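PDB 3ZGH: CELL WALL surface anchor family protein from Streptococcus pneumoniae, which probably mediates pneumococcal adhesion to host cells by binding keratin 10 through its basic binding-region domain, which adopts an MSCRAMM-type fold. Local coordinates for residues Glu28-Gly34 / Tyr47-Asn53; Lys57-Thr63 / Leu155-Val161; Thr93-Leu99 / Ser169-Tyr175. All coordinates share one frame; numbering follows the deposited sequence.

Interaction 1. Residues Glu28-Gly34 / Tyr47-Asn53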
loop_
_atom_site.group_PDB
_atom_site.type_symbol
_atom_site.label_atom_id
_atom_site.label_comp_id
_atom_site.label_asym_id
_atom_site.label_seq_id
_atom_site.Cartn_x
_atom_site.Cartn_y
_atom_site.Cartn_z
ATOM N N GLU A 28 -10.678 15.946 2.560
ATOM C CA GLU A 28 -11.524 14.800 2.269
ATOM C C GLU A 28 -10.641 13.589 2.242
ATOM O O GLU A 28 -9.562 13.612 1.590
ATOM C CB GLU A 28 -12.231 14.934 0.906
ATOM C CG GLU A 28 -13.048 13.679 0.599
ATOM C CD GLU A 28 -13.795 13.757 -0.723
ATOM O OE1 GLU A 28 -13.819 14.847 -1.348
ATOM O OE2 GLU A 28 -14.371 12.722 -1.126
ATOM N N THR A 29 -11.091 12.523 2.887
ATOM C CA THR A 29 -10.289 11.303 3.010
ATOM C C THR A 29 -11.158 10.113 2.576
ATOM O O THR A 29 -12.345 10.043 2.959
ATOM C CB THR A 29 -9.807 11.080 4.482
ATOM O OG1 THR A 29 -8.914 12.136 4.842
ATOM C CG2 THR A 29 -9.054 9.727 4.656
ATOM N N LYS A 30 -10.605 9.227 1.765
ATOM C CA LYS A 30 -11.288 7.981 1.466
ATOM C C LYS A 30 -10.419 6.829 1.902
ATOM O O LYS A 30 -9.186 6.875 1.743
ATOM C CB LYS A 30 -11.604 7.874 -0.027
ATOM C CG LYS A 30 -12.744 8.817 -0.474
ATOM C CD LYS A 30 -12.946 8.752 -1.989
ATOM C CE LYS A 30 -14.323 9.255 -2.370
ATOM N NZ LYS A 30 -14.546 9.238 -3.851
ATOM N N VAL A 31 -11.041 5.801 2.456
ATOM C CA VAL A 31 -10.314 4.583 2.801
ATOM C C VAL A 31 -10.843 3.436 1.938
ATOM O O VAL A 31 -12.074 3.171 1.902
ATOM C CB VAL A 31 -10.509 4.256 4.286
ATOM C CG1 VAL A 31 -9.845 2.901 4.672
ATOM C CG2 VAL A 31 -10.002 5.420 5.186
ATOM N N TYR A 32 -9.933 2.756 1.253
ATOM C CA TYR A 32 -10.247 1.599 0.412
ATOM C C TYR A 32 -9.606 0.395 1.065
ATOM O O TYR A 32 -8.519 0.535 1.657
ATOM C CB TYR A 32 -9.619 1.748 -0.959
ATOM C CG TYR A 32 -10.084 2.968 -1.723
ATOM C CD1 TYR A 32 -11.161 2.887 -2.596
ATOM C CD2 TYR A 32 -9.449 4.189 -1.573
ATOM C CE1 TYR A 32 -11.604 3.994 -3.295
ATOM C CE2 TYR A 32 -9.886 5.301 -2.273
ATOM C CZ TYR A 32 -10.951 5.188 -3.125
ATOM O OH TYR A 32 -11.380 6.292 -3.794
ATOM N N THR A 33 -10.241 -0.779 0.961
ATOM C CA THR A 33 -9.603 -2.010 1.435
ATOM C C THR A 33 -9.855 -3.083 0.378
ATOM O O THR A 33 -10.782 -2.957 -0.457
ATOM C CB THR A 33 -10.171 -2.525 2.772
ATOM O OG1 THR A 33 -11.552 -2.903 2.608
ATOM C CG2 THR A 33 -10.080 -1.472 3.895
ATOM N N GLY A 34 -9.039 -4.126 0.401
ATOM C CA GLY A 34 -9.262 -5.235 -0.499
ATOM C C GLY A 34 -8.527 -6.443 0.058
ATOM O O GLY A 34 -7.901 -6.403 1.144
ATOM N N TYR A 47 -5.228 -5.388 2.173
ATOM C CA TYR A 47 -4.613 -4.063 2.144
ATOM C C TYR A 47 -5.622 -3.001 2.535
ATOM O O TYR A 47 -6.865 -3.203 2.490
ATOM C CB TYR A 47 -4.005 -3.708 0.786
ATOM C CG TYR A 47 -5.045 -3.350 -0.261
ATOM C CD1 TYR A 47 -5.519 -2.038 -0.378
ATOM C CD2 TYR A 47 -5.590 -4.325 -1.089
ATOM C CE1 TYR A 47 -6.505 -1.722 -1.300
ATOM C CE2 TYR A 47 -6.554 -4.012 -2.038
ATOM C CZ TYR A 47 -7.010 -2.702 -2.126
ATOM O OH TYR A 47 -7.975 -2.380 -3.050
ATOM N N LYS A 48 -5.061 -1.872 2.962
ATOM C CA LYS A 48 -5.824 -0.672 3.191
ATOM C C LYS A 48 -5.073 0.450 2.465
ATOM O O LYS A 48 -3.836 0.515 2.513
ATOM C CB LYS A 48 -5.929 -0.389 4.676
ATOM C CG LYS A 48 -6.642 0.934 5.001
ATOM C CD LYS A 48 -6.661 1.231 6.526
ATOM C CE LYS A 48 -7.621 0.307 7.262
ATOM N NZ LYS A 48 -7.700 0.556 8.746
ATOM N N LEU A 49 -5.820 1.313 1.778
ATOM C CA LEU A 49 -5.237 2.491 1.171
ATOM C C LEU A 49 -6.080 3.683 1.639
ATOM O O LEU A 49 -7.304 3.758 1.351
ATOM C CB LEU A 49 -5.256 2.388 -0.352
ATOM C CG LEU A 49 -4.637 3.610 -1.036
ATOM C CD1 LEU A 49 -3.110 3.574 -0.964
ATOM C CD2 LEU A 49 -5.109 3.709 -2.493
ATOM N N LYS A 50 -5.446 4.581 2.390
ATOM C CA LYS A 50 -6.098 5.797 2.823
ATOM C C LYS A 50 -5.560 6.939 1.961
ATOM O O LYS A 50 -4.346 7.069 1.809
ATOM C CB LYS A 50 -5.777 6.031 4.295
ATOM C CG LYS A 50 -6.361 7.343 4.879
ATOM C CD LYS A 50 -5.974 7.443 6.372
ATOM C CE LYS A 50 -6.277 8.828 6.946
ATOM N NZ LYS A 50 -5.596 9.073 8.275
ATOM N N VAL A 51 -6.452 7.744 1.376
ATOM C CA VAL A 51 -6.044 8.868 0.551
ATOM C C VAL A 51 -6.764 10.155 1.022
ATOM O O VAL A 51 -8.017 10.224 1.072
ATOM C CB VAL A 51 -6.409 8.606 -0.921
ATOM C CG1 VAL A 51 -5.832 9.705 -1.834
ATOM C CG2 VAL A 51 -5.897 7.190 -1.352
ATOM N N THR A 52 -5.958 11.143 1.408
ATOM C CA THR A 52 -6.456 12.414 1.909
ATOM C C THR A 52 -6.071 13.495 0.910
ATOM O O THR A 52 -4.932 13.577 0.477
ATOM C CB THR A 52 -5.826 12.746 3.267
ATOM O OG1 THR A 52 -6.266 11.782 4.231
ATOM C CG2 THR A 52 -6.275 14.124 3.766
ATOM N N ASN A 53 -7.044 14.314 0.554
ATOM C CA ASN A 53 -6.868 15.462 -0.299
ATOM C C ASN A 53 -7.141 16.679 0.581
ATOM O O ASN A 53 -8.288 16.866 1.066
ATOM C CB ASN A 53 -7.869 15.349 -1.426
ATOM C CG ASN A 53 -7.864 16.544 -2.354
ATOM O OD1 ASN A 53 -7.461 17.643 -1.983
ATOM N ND2 ASN A 53 -8.384 16.337 -3.564
#
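Thr29 and Thr52 face each other on the same side of the sheet, and their hydroxyls share a hydrogen bond, OG1 to OG1, of 2.7 Å; either could give the proton. In both threonines OG1 sits beside the backbone N and the methyl lies anti to it (chi1 -65° and -66°), which turns the two hydroxyls toward each other across a non-hydrogen-bonded pair. The backbones around them form the antiparallel hairpin of strands 28-38 and 43-53, at the edge of the seven-stranded sheet. Four hydrogen-bonded pairs alternate with three that are not: Glu28 with Asn53, Lys30 with Val51, Tyr32 with Leu49 and Gly34 with Tyr47 each exchange two N-H to O bonds. The tightest include Asn53 N to Glu28 O and Tyr32 N to Leu49 O, both 2.8 Å and almost straight. The rung at Gly34 is looser, its N reaching Tyr47 O at 3.2 Å. There the ring of Tyr47 folds back under the glycine: CG lies between the backbone N and the carbonyl carbon (chi1 75°), which lays one ring face against the backbone, with Gly34 N over it toward the rim, and CE2 comes to 3.3 Å from Gly34 CA.

On the face of Thr29 and Thr52 the lysines contribute their aliphatic parts. Lys50 CG lies 3.6 Å from Thr29 CG2, and Lys48 CG packs against Val31 CG1. The other face looks to the short sheet, where Glu195 takes a salt bridge from Lys30 NZ and a hydrogen bond from Tyr32 OH. Asn53 OD1 accepts from Gly55 N in the turn that follows. The inward N-H and C=O groups of the four hydrogen-bonded pairs are therefore all satisfied between the strands, while Lys30 and Tyr32 tie the hairpin to Glu195 and Asn53 ties it to the turn.

Interaction 2. Residues Lys57-Thr63 / Leu155-Val161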
loop_
_atom_site.group_PDB
_atom_site.type_symbol
_atom_site.label_atom_id
_atom_site.label_comp_id
_atom_site.label_asym_id
_atom_site.label_seq_id
_atom_site.Cartn_x
_atom_site.Cartn_y
_atom_site.Cartn_z
ATOM N N LYS A 57 -2.173 18.782 -1.574
ATOM C CA LYS A 57 -1.562 17.523 -1.925
ATOM C C LYS A 57 -2.482 16.353 -1.616
ATOM O O LYS A 57 -3.443 16.475 -0.811
ATOM C CB LYS A 57 -0.251 17.354 -1.161
ATOM C CG LYS A 57 -0.431 17.363 0.363
ATOM C CD LYS A 57 0.909 17.372 1.074
ATOM C CE LYS A 57 0.756 17.256 2.593
ATOM N NZ LYS A 57 0.029 18.443 3.137
ATOM N N LEU A 58 -2.211 15.230 -2.261
ATOM C CA LEU A 58 -2.796 13.977 -1.840
ATOM C C LEU A 58 -1.784 13.290 -0.934
ATOM O O LEU A 58 -0.582 13.270 -1.267
ATOM C CB LEU A 58 -3.054 13.061 -3.027
ATOM C CG LEU A 58 -4.101 13.459 -4.070
ATOM C CD1 LEU A 58 -4.214 12.382 -5.181
ATOM C CD2 LEU A 58 -5.471 13.715 -3.391
ATOM N N THR A 59 -2.255 12.761 0.192
ATOM C CA THR A 59 -1.433 11.907 1.056
ATOM C C THR A 59 -1.975 10.488 0.972
ATOM O O THR A 59 -3.173 10.248 1.204
ATOM C CB THR A 59 -1.488 12.387 2.500
ATOM O OG1 THR A 59 -1.026 13.745 2.539
ATOM C CG2 THR A 59 -0.613 11.505 3.455
ATOM N N PHE A 60 -1.092 9.564 0.626
ATOM C CA PHE A 60 -1.424 8.152 0.491
ATOM C C PHE A 60 -0.800 7.375 1.654
ATOM O O PHE A 60 0.397 7.573 1.966
ATOM C CB PHE A 60 -0.824 7.608 -0.817
ATOM C CG PHE A 60 -1.500 8.075 -2.074
ATOM C CD1 PHE A 60 -2.422 7.269 -2.715
ATOM C CD2 PHE A 60 -1.184 9.305 -2.649
ATOM C CE1 PHE A 60 -3.052 7.695 -3.909
ATOM C CE2 PHE A 60 -1.756 9.704 -3.849
ATOM C CZ PHE A 60 -2.714 8.910 -4.464
ATOM N N THR A 61 -1.571 6.474 2.271
ATOM C CA THR A 61 -1.050 5.565 3.299
ATOM C C THR A 61 -1.549 4.158 2.941
ATOM O O THR A 61 -2.761 3.888 2.935
ATOM C CB THR A 61 -1.513 5.943 4.726
ATOM O OG1 THR A 61 -1.173 7.305 5.002
ATOM C CG2 THR A 61 -0.821 5.051 5.801
ATOM N N TYR A 62 -0.601 3.284 2.634
ATOM C CA TYR A 62 -0.861 1.963 2.099
ATOM C C TYR A 62 -0.316 0.891 3.026
ATOM O O TYR A 62 0.880 0.872 3.289
ATOM C CB TYR A 62 -0.145 1.893 0.750
ATOM C CG TYR A 62 0.031 0.518 0.151
ATOM C CD1 TYR A 62 -1.043 -0.330 -0.036
ATOM C CD2 TYR A 62 1.289 0.097 -0.294
ATOM C CE1 TYR A 62 -0.867 -1.586 -0.620
ATOM C CE2 TYR A 62 1.468 -1.121 -0.863
ATOM C CZ TYR A 62 0.400 -1.957 -1.024
ATOM O OH TYR A 62 0.635 -3.163 -1.618
ATOM N N THR A 63 -1.171 -0.009 3.491
ATOM C CA THR A 63 -0.797 -1.012 4.484
ATOM C C THR A 63 -1.170 -2.388 3.960
ATOM O O THR A 63 -2.282 -2.572 3.470
ATOM C CB THR A 63 -1.527 -0.799 5.826
ATOM O OG1 THR A 63 -1.167 0.458 6.370
ATOM C CG2 THR A 63 -1.167 -1.891 6.862
ATOM N N LEU A 155 2.712 -3.862 7.095
ATOM C CA LEU A 155 3.803 -3.229 6.380
ATOM C C LEU A 155 3.195 -2.042 5.638
ATOM O O LEU A 155 2.319 -2.220 4.756
ATOM C CB LEU A 155 4.401 -4.228 5.396
ATOM C CG LEU A 155 5.560 -3.733 4.532
ATOM C CD1 LEU A 155 6.690 -3.202 5.382
ATOM C CD2 LEU A 155 6.044 -4.872 3.644
ATOM N N THR A 156 3.654 -0.838 5.996
ATOM C CA THR A 156 2.980 0.402 5.607
ATOM C C THR A 156 3.946 1.311 4.857
ATOM O O THR A 156 5.140 1.431 5.236
ATOM C CB THR A 156 2.419 1.123 6.856
ATOM O OG1 THR A 156 1.427 0.293 7.508
ATOM C CG2 THR A 156 1.793 2.490 6.502
ATOM N N SER A 157 3.454 1.914 3.766
ATOM C CA SER A 157 4.216 2.850 2.969
ATOM C C SER A 157 3.356 4.104 2.828
ATOM O O SER A 157 2.104 3.997 2.718
ATOM C CB SER A 157 4.500 2.250 1.591
ATOM O OG SER A 157 5.364 1.096 1.649
ATOM N N SER A 158 3.974 5.291 2.855
ATOM C CA SER A 158 3.181 6.513 2.666
ATOM C C SER A 158 3.972 7.500 1.843
ATOM O O SER A 158 5.220 7.495 1.867
ATOM C CB SER A 158 2.790 7.167 3.998
ATOM O OG SER A 158 3.976 7.527 4.707
ATOM N N TRP A 159 3.246 8.349 1.104
ATOM C CA TRP A 159 3.877 9.356 0.236
ATOM C C TRP A 159 2.837 10.447 -0.017
ATOM O O TRP A 159 1.634 10.238 0.247
ATOM C CB TRP A 159 4.359 8.742 -1.081
ATOM C CG TRP A 159 3.281 8.145 -1.949
ATOM C CD1 TRP A 159 2.629 8.752 -3.021
ATOM C CD2 TRP A 159 2.722 6.841 -1.840
ATOM N NE1 TRP A 159 1.677 7.900 -3.544
ATOM C CE2 TRP A 159 1.717 6.720 -2.840
ATOM C CE3 TRP A 159 2.942 5.767 -0.966
ATOM C CZ2 TRP A 159 0.963 5.567 -3.006
ATOM C CZ3 TRP A 159 2.180 4.609 -1.135
ATOM C CH2 TRP A 159 1.206 4.523 -2.153
ATOM N N THR A 160 3.300 11.590 -0.503
ATOM C CA THR A 160 2.410 12.654 -0.893
ATOM C C THR A 160 2.585 12.945 -2.375
ATOM O O THR A 160 3.623 12.609 -2.987
ATOM C CB THR A 160 2.699 13.931 -0.093
ATOM O OG1 THR A 160 4.053 14.303 -0.312
ATOM C CG2 THR A 160 2.465 13.702 1.423
ATOM N N VAL A 161 1.587 13.602 -2.960
ATOM C CA VAL A 161 1.646 13.998 -4.380
ATOM C C VAL A 161 1.038 15.389 -4.466
ATOM O O VAL A 161 -0.112 15.579 -4.048
ATOM C CB VAL A 161 0.833 13.037 -5.287
ATOM C CG1 VAL A 161 0.988 13.428 -6.741
ATOM C CG2 VAL A 161 1.273 11.551 -5.097
#
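The CB of Phe60 is the bump here: it sits over the face of the Trp159 indole, 3.6 Å from the centroid of the six-membered ring and 21° off its normal, a CH-pi contact. Trp159 reaches this place because its CG lies between the backbone N and the carbonyl carbon (chi1 62°), which lays the indole back across the neighbouring strand. The Phe60 ring then runs on nearly parallel to the five-membered ring, planes 8° apart but slid so that they barely overlap, and CD2 comes to 3.3 Å from Trp159 NE1. Val161 CG2 fills the corner beyond, 3.8 Å from Phe60 CE2, while Tyr62 CB abuts Trp159 CZ3 from the other end.

These strands, 57-65 and 154-162, lie antiparallel in the middle of the seven-stranded sheet, and this aromatic face is the one turned toward the short three-stranded sheet: Phe170 meets Phe60, and Phe172 meets Tyr62, both edge to face. On the reverse face the bumps are small. The methyls of Thr61 and Thr156 touch at 3.7 Å, and Thr160 CG2 touches Thr59 OG1, beside which it lies, and Lys57 CD. Thr63 OG1 and Thr156 OG1 hydrogen-bond at 2.8 Å, the latter also hydrogen-bonded to Thr114 OG1.

Interaction 3. Residues Thr93-Leu99 / Ser169-Tyr175; sequences TQTMLTL and SFTFTPY. With ACT (acetate ion), chain D.
Thr98 OG1 lies 2.6 Å from Thr171 OG1, a hydrogen bond in which either hydroxyl could be the donor, and it also stands 3.1 Å from OXT of a bound acetate. In each threonine OG1 lies between the backbone N and the carbonyl carbon (chi1 61° and 76°), which brings the two oxygens together while their methyls lie beside the backbone N. The acetate, probably from the crystallisation liquor, spans to Ser169, whose OG is 3.0 Å from the acetate O and is also hydrogen-bonded to Asp167; the acetate CH3 lies 3.4 Å from Thr171 CG2.

The two threonines sit on strands 97-99 and 170-172, which pair antiparallel in a three-stranded sheet completed by 193-195. Thr98 and Thr171 exchange two backbone bonds, and Thr173 N adds one to Met96 O at 2.9 Å. Met96 and Leu97 both face Tyr136 of strand 136-138, a classic beta bulge.

Met96, bent at both chi2 and chi3, curls back so that its CE lies 3.9 Å from Phe172 CZ and SD reaches Tyr175 CB. Leu97 CD1 approaches the edge of the Phe172 ring, and Leu99 CD2 packs against Phe170 CB. In the loop that precedes the strand, the amide of Gln94 stands 67° to the Tyr175 ring, with NE2 at 3.3 Å from Thr173 CG2 and weakly hydrogen-bonded to Pro174 O, which also accepts from Asn185.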
loop_
_atom_site.group_PDB
_atom_site.type_symbol
_atom_site.label_atom_id
_atom_site.label_comp_id
_atom_site.label_asym_id
_atom_site.label_seq_id
_atom_site.Cartn_x
_atom_site.Cartn_y
_atom_site.Cartn_z
ATOM N N THR A 93 8.020 -5.222 -11.963
ATOM C CA THR A 93 7.046 -6.304 -12.082
ATOM C C THR A 93 5.626 -5.775 -12.298
ATOM O O THR A 93 4.777 -6.455 -12.889
ATOM C CB THR A 93 7.033 -7.143 -10.785
ATOM O OG1 THR A 93 7.838 -8.322 -10.968
ATOM C CG2 THR A 93 5.604 -7.533 -10.378
ATOM N N GLN A 94 5.355 -4.574 -11.793
ATOM C CA GLN A 94 4.099 -3.920 -12.120
ATOM C C GLN A 94 4.079 -2.471 -11.668
ATOM O O GLN A 94 4.548 -2.130 -10.579
ATOM C CB GLN A 94 2.898 -4.655 -11.491
ATOM C CG GLN A 94 2.717 -4.395 -10.006
ATOM C CD GLN A 94 1.391 -4.923 -9.467
ATOM O OE1 GLN A 94 0.865 -5.942 -9.941
ATOM N NE2 GLN A 94 0.839 -4.220 -8.464
ATOM N N THR A 95 3.511 -1.628 -12.510
ATOM C CA THR A 95 3.169 -0.275 -12.103
ATOM C C THR A 95 2.281 -0.321 -10.872
ATOM O O THR A 95 1.317 -1.068 -10.848
ATOM C CB THR A 95 2.442 0.434 -13.229
ATOM O OG1 THR A 95 3.298 0.459 -14.372
ATOM C CG2 THR A 95 2.080 1.873 -12.810
ATOM N N MET A 96 2.601 0.462 -9.843
ATOM C CA MET A 96 1.760 0.537 -8.652
ATOM C C MET A 96 0.770 1.704 -8.712
ATOM O O MET A 96 -0.270 1.658 -8.072
ATOM C CB MET A 96 2.601 0.771 -7.391
ATOM C CG MET A 96 3.704 -0.226 -7.141
ATOM S SD MET A 96 3.197 -1.733 -6.309
ATOM C CE MET A 96 2.318 -1.155 -4.828
ATOM N N LEU A 97 1.144 2.775 -9.401
ATOM C CA LEU A 97 0.425 4.047 -9.266
ATOM C C LEU A 97 0.443 4.801 -10.595
ATOM O O LEU A 97 1.487 4.965 -11.208
ATOM C CB LEU A 97 1.067 4.879 -8.163
ATOM C CG LEU A 97 0.445 6.264 -7.909
ATOM C CD1 LEU A 97 -0.883 6.133 -7.191
ATOM C CD2 LEU A 97 1.421 7.085 -7.102
ATOM N N THR A 98 -0.721 5.225 -11.061
ATOM C CA THR A 98 -0.764 6.115 -12.225
ATOM C C THR A 98 -1.455 7.374 -11.727
ATOM O O THR A 98 -2.283 7.310 -10.800
ATOM C CB THR A 98 -1.536 5.520 -13.407
ATOM O OG1 THR A 98 -2.891 5.288 -13.009
ATOM C CG2 THR A 98 -0.913 4.210 -13.860
ATOM N N LEU A 99 -1.080 8.521 -12.291
ATOM C CA LEU A 99 -1.503 9.812 -11.745
ATOM C C LEU A 99 -2.111 10.675 -12.838
ATOM O O LEU A 99 -1.616 10.694 -13.971
ATOM C CB LEU A 99 -0.301 10.538 -11.147
ATOM C CG LEU A 99 0.334 9.868 -9.925
ATOM C CD1 LEU A 99 1.506 10.703 -9.455
ATOM C CD2 LEU A 99 -0.693 9.694 -8.795
ATOM N N SER A 169 -7.231 12.617 -10.641
ATOM C CA SER A 169 -7.500 11.187 -10.745
ATOM C C SER A 169 -6.224 10.356 -10.498
ATOM O O SER A 169 -5.102 10.860 -10.624
ATOM C CB SER A 169 -8.116 10.857 -12.105
ATOM O OG SER A 169 -7.224 11.120 -13.180
ATOM N N PHE A 170 -6.393 9.086 -10.135
ATOM C CA PHE A 170 -5.252 8.197 -9.992
ATOM C C PHE A 170 -5.782 6.765 -10.050
ATOM O O PHE A 170 -6.997 6.530 -9.907
ATOM C CB PHE A 170 -4.508 8.465 -8.660
ATOM C CG PHE A 170 -5.305 8.106 -7.439
ATOM C CD1 PHE A 170 -5.306 6.800 -6.944
ATOM C CD2 PHE A 170 -6.067 9.071 -6.784
ATOM C CE1 PHE A 170 -6.081 6.474 -5.832
ATOM C CE2 PHE A 170 -6.846 8.748 -5.675
ATOM C CZ PHE A 170 -6.854 7.458 -5.201
ATOM N N THR A 171 -4.895 5.814 -10.280
ATOM C CA THR A 171 -5.238 4.427 -10.010
ATOM C C THR A 171 -4.095 3.837 -9.189
ATOM O O THR A 171 -2.935 4.172 -9.410
ATOM C CB THR A 171 -5.419 3.576 -11.284
ATOM O OG1 THR A 171 -4.141 3.279 -11.821
ATOM C CG2 THR A 171 -6.277 4.280 -12.327
ATOM N N PHE A 172 -4.425 2.967 -8.243
ATOM C CA PHE A 172 -3.422 2.309 -7.428
ATOM C C PHE A 172 -3.666 0.791 -7.491
ATOM O O PHE A 172 -4.809 0.335 -7.352
ATOM C CB PHE A 172 -3.490 2.818 -5.985
ATOM C CG PHE A 172 -2.562 2.098 -5.055
ATOM C CD1 PHE A 172 -1.222 2.461 -4.982
ATOM C CD2 PHE A 172 -3.016 1.031 -4.288
ATOM C CE1 PHE A 172 -0.358 1.792 -4.166
ATOM C CE2 PHE A 172 -2.143 0.364 -3.451
ATOM C CZ PHE A 172 -0.809 0.740 -3.395
ATOM N N THR A 173 -2.589 0.030 -7.704
ATOM C CA THR A 173 -2.660 -1.424 -7.794
ATOM C C THR A 173 -1.881 -2.050 -6.630
ATOM O O THR A 173 -0.653 -1.929 -6.540
ATOM C CB THR A 173 -2.078 -1.926 -9.129
ATOM O OG1 THR A 173 -2.762 -1.288 -10.211
ATOM C CG2 THR A 173 -2.233 -3.458 -9.260
ATOM N N PRO A 174 -2.591 -2.695 -5.709
ATOM C CA PRO A 174 -1.904 -3.298 -4.558
ATOM C C PRO A 174 -1.060 -4.491 -4.952
ATOM O O PRO A 174 -1.304 -5.125 -5.974
ATOM C CB PRO A 174 -3.058 -3.731 -3.642
ATOM C CG PRO A 174 -4.192 -3.957 -4.576
ATOM C CD PRO A 174 -4.049 -2.890 -5.652
ATOM N N TYR A 175 -0.084 -4.801 -4.116
ATOM C CA TYR A 175 0.850 -5.857 -4.401
ATOM C C TYR A 175 1.338 -6.444 -3.080
ATOM O O TYR A 175 1.615 -5.724 -2.131
ATOM C CB TYR A 175 2.025 -5.301 -5.202
ATOM C CG TYR A 175 3.097 -6.336 -5.516
ATOM C CD1 TYR A 175 3.098 -7.039 -6.710
ATOM C CD2 TYR A 175 4.098 -6.606 -4.602
ATOM C CE1 TYR A 175 4.107 -8.007 -6.981
ATOM C CE2 TYR A 175 5.087 -7.545 -4.856
ATOM C CZ TYR A 175 5.092 -8.242 -6.036
ATOM O OH TYR A 175 6.111 -9.166 -6.241
HETATM C C ACT D . -5.755 8.083 -14.011
HETATM O O ACT D . -5.861 9.024 -14.837
HETATM O OXT ACT D . -4.582 7.777 -13.680
HETATM C CH3 ACT D . -6.968 7.370 -13.463
#

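Interactions 1 and 2 belong to one sheet: strands 43-53 and 57-65 are neighbours, joined by backbone hydrogen bonds such as Thr52 O to Thr59 N. Interaction 1 lies at the sheet's edge, with many exposed residues and charged side chains; interaction 2 is central and more buried, ruled by aromatic packing. Interaction 3 pairs two strands of the second sheet, which packs on the first: Phe172 meets Leu49 of interaction 1, while Leu97 touches Trp159 of interaction 2. Tyr62 OH also hydrogen-bonds Tyr175 N. Each contact has a threonine pair joined through its hydroxyls, and that of interaction 3 lies beside a bound acetate.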